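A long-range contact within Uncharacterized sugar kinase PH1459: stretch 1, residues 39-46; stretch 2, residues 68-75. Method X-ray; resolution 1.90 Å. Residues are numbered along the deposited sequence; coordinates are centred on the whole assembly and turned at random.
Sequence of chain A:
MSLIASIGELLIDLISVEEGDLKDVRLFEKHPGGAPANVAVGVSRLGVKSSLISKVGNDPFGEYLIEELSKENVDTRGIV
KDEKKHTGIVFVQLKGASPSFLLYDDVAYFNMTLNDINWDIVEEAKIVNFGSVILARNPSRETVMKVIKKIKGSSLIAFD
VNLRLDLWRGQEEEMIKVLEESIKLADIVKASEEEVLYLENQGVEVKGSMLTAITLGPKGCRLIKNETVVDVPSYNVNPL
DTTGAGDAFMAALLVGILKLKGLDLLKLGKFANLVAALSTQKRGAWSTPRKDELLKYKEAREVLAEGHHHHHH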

# COMPACT_ATOMS: atom_id res chain seq x y z
N VAL A 39 16.18 -13.36 2.74
CA VAL A 39 17.28 -14.11 3.31
C VAL A 39 16.77 -15.47 3.81
O VAL A 39 17.40 -16.50 3.60
CB VAL A 39 17.96 -13.36 4.47
CG1 VAL A 39 19.03 -14.27 5.13
CG2 VAL A 39 18.61 -12.08 3.97
N ALA A 40 15.61 -15.46 4.45
CA ALA A 40 15.01 -16.69 4.97
C ALA A 40 14.78 -17.69 3.85
O ALA A 40 15.06 -18.87 4.01
CB ALA A 40 13.70 -16.40 5.70
N VAL A 41 14.27 -17.21 2.72
CA VAL A 41 14.08 -18.07 1.54
C VAL A 41 15.43 -18.57 1.01
O VAL A 41 15.58 -19.76 0.72
CB VAL A 41 13.25 -17.34 0.45
CG1 VAL A 41 13.31 -18.07 -0.91
CG2 VAL A 41 11.81 -17.16 0.92
N GLY A 42 16.42 -17.69 0.94
CA GLY A 42 17.77 -18.08 0.53
C GLY A 42 18.34 -19.18 1.39
O GLY A 42 18.84 -20.18 0.88
N VAL A 43 18.25 -19.01 2.71
CA VAL A 43 18.69 -20.03 3.68
C VAL A 43 18.04 -21.38 3.42
O VAL A 43 18.73 -22.40 3.31
CB VAL A 43 18.43 -19.57 5.12
CG1 VAL A 43 18.64 -20.71 6.12
CG2 VAL A 43 19.33 -18.38 5.45
N SER A 44 16.72 -21.37 3.28
CA SER A 44 15.98 -22.57 2.93
C SER A 44 16.44 -23.17 1.62
O SER A 44 16.62 -24.37 1.53
CB SER A 44 14.48 -22.29 2.87
OG SER A 44 13.78 -23.50 2.61
N ARG A 45 16.66 -22.34 0.60
CA ARG A 45 17.12 -22.84 -0.69
C ARG A 45 18.49 -23.51 -0.65
O ARG A 45 18.76 -24.44 -1.41
CB ARG A 45 17.10 -21.73 -1.72
CG ARG A 45 15.72 -21.39 -2.12
CD ARG A 45 15.75 -20.63 -3.37
NE ARG A 45 14.44 -20.12 -3.74
CZ ARG A 45 14.30 -19.13 -4.60
NH1 ARG A 45 15.39 -18.58 -5.13
NH2 ARG A 45 13.10 -18.68 -4.93
N LEU A 46 19.33 -23.03 0.25
CA LEU A 46 20.63 -23.61 0.52
C LEU A 46 20.58 -24.88 1.39
O LEU A 46 21.63 -25.43 1.73
CB LEU A 46 21.52 -22.55 1.19
CG LEU A 46 21.76 -21.32 0.33
CD1 LEU A 46 22.66 -20.34 1.07
CD2 LEU A 46 22.38 -21.73 -0.99
N GLU A 68 3.68 -18.23 -0.07
CA GLU A 68 4.91 -18.19 -0.86
C GLU A 68 6.12 -18.65 -0.06
O GLU A 68 6.98 -19.35 -0.58
CB GLU A 68 5.13 -16.79 -1.43
CG GLU A 68 4.06 -16.39 -2.49
CD GLU A 68 3.91 -17.43 -3.60
OE1 GLU A 68 4.86 -17.62 -4.37
OE2 GLU A 68 2.84 -18.07 -3.68
N LEU A 69 6.20 -18.20 1.19
CA LEU A 69 7.21 -18.66 2.13
C LEU A 69 7.12 -20.17 2.35
O LEU A 69 8.12 -20.86 2.22
CB LEU A 69 7.10 -17.91 3.46
CG LEU A 69 7.58 -16.47 3.34
CD1 LEU A 69 7.30 -15.72 4.60
CD2 LEU A 69 9.05 -16.46 3.00
N SER A 70 5.92 -20.66 2.65
CA SER A 70 5.67 -22.10 2.76
C SER A 70 6.14 -22.87 1.52
O SER A 70 6.78 -23.90 1.64
CB SER A 70 4.19 -22.38 3.00
OG SER A 70 4.01 -23.73 3.37
N LYS A 71 5.88 -22.34 0.32
CA LYS A 71 6.33 -23.03 -0.90
C LYS A 71 7.85 -23.15 -0.95
O LYS A 71 8.39 -24.05 -1.59
CB LYS A 71 5.84 -22.31 -2.16
CG LYS A 71 4.35 -22.42 -2.41
CD LYS A 71 4.03 -21.56 -3.63
CE LYS A 71 2.55 -21.31 -3.76
NZ LYS A 71 2.33 -20.35 -4.90
N GLU A 72 8.52 -22.24 -0.26
CA GLU A 72 9.98 -22.24 -0.17
C GLU A 72 10.50 -22.97 1.06
O GLU A 72 11.70 -22.95 1.33
CB GLU A 72 10.51 -20.80 -0.20
CG GLU A 72 10.36 -20.11 -1.54
CD GLU A 72 11.26 -20.66 -2.65
OE1 GLU A 72 12.27 -21.34 -2.37
OE2 GLU A 72 10.96 -20.38 -3.81
N ASN A 73 9.59 -23.60 1.81
CA ASN A 73 9.91 -24.39 3.01
C ASN A 73 10.44 -23.56 4.15
O ASN A 73 11.14 -24.06 5.04
CB ASN A 73 10.86 -25.55 2.69
CG ASN A 73 10.25 -26.49 1.68
OD1 ASN A 73 9.07 -26.81 1.76
ND2 ASN A 73 11.05 -26.92 0.70
N VAL A 74 10.06 -22.30 4.14
CA VAL A 74 10.39 -21.41 5.24
C VAL A 74 9.29 -21.59 6.26
O VAL A 74 8.10 -21.49 5.93
CB VAL A 74 10.47 -19.97 4.78
CG1 VAL A 74 10.69 -19.01 6.02
CG2 VAL A 74 11.60 -19.84 3.77
N ASP A 75 9.70 -21.90 7.48
CA ASP A 75 8.79 -22.03 8.61
C ASP A 75 8.07 -20.71 8.79
O ASP A 75 8.70 -19.65 8.92
CB ASP A 75 9.60 -22.41 9.85
CG ASP A 75 8.77 -22.38 11.13
OD1 ASP A 75 7.54 -22.62 11.09
OD2 ASP A 75 9.40 -22.14 12.19
O HOH W 1 13.50 -25.65 0.09

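Helix 39-45 packs against a second helical segment and the residues that follow it, burying 325 Å² in all, and Glu72 anchors the contact through both its backbone and its side chain. Ser44, chi1 t, points its CB toward the other stretch and donates from OG to the carbonyl O of Glu72 at 2.5 Å, a short bond that satisfies the carbonyl of Glu72. Water 1 donates a weak hydrogen bond to the same hydroxyl (3.3 Å to Ser44 OG) and accepts one from Asn73 ND2 at 2.8 Å, linking the two side chains. The next residue, Arg45, adds a charged contact: Glu72, folded m, m, presents its carboxylate to the edge of the Arg45 guanidinium in a two-pronged salt bridge, Arg45 NE to Glu72 OE1 at 2.8 Å and Arg45 NH2 to Glu72 OE2 at 3.0 Å, both nearly straight. The CA-to-CB bond of Arg45 points sideways to the other stretch, and chi2 and chi3, both t, carry the end of the side chain nearer; NH1 and NH2 also bond elsewhere in the structure. Alongside the polar contacts, buried aliphatic side chains fit closely: Val41 CG2 meets Leu69 CD2 at 3.5 Å and Val74 CG2 at 3.9 Å, while Ala40 CB, pointing toward the other stretch, lies 4.0 Å from Val74 CG1. Val74 N is satisfied locally by Leu69 O at 3.1 Å.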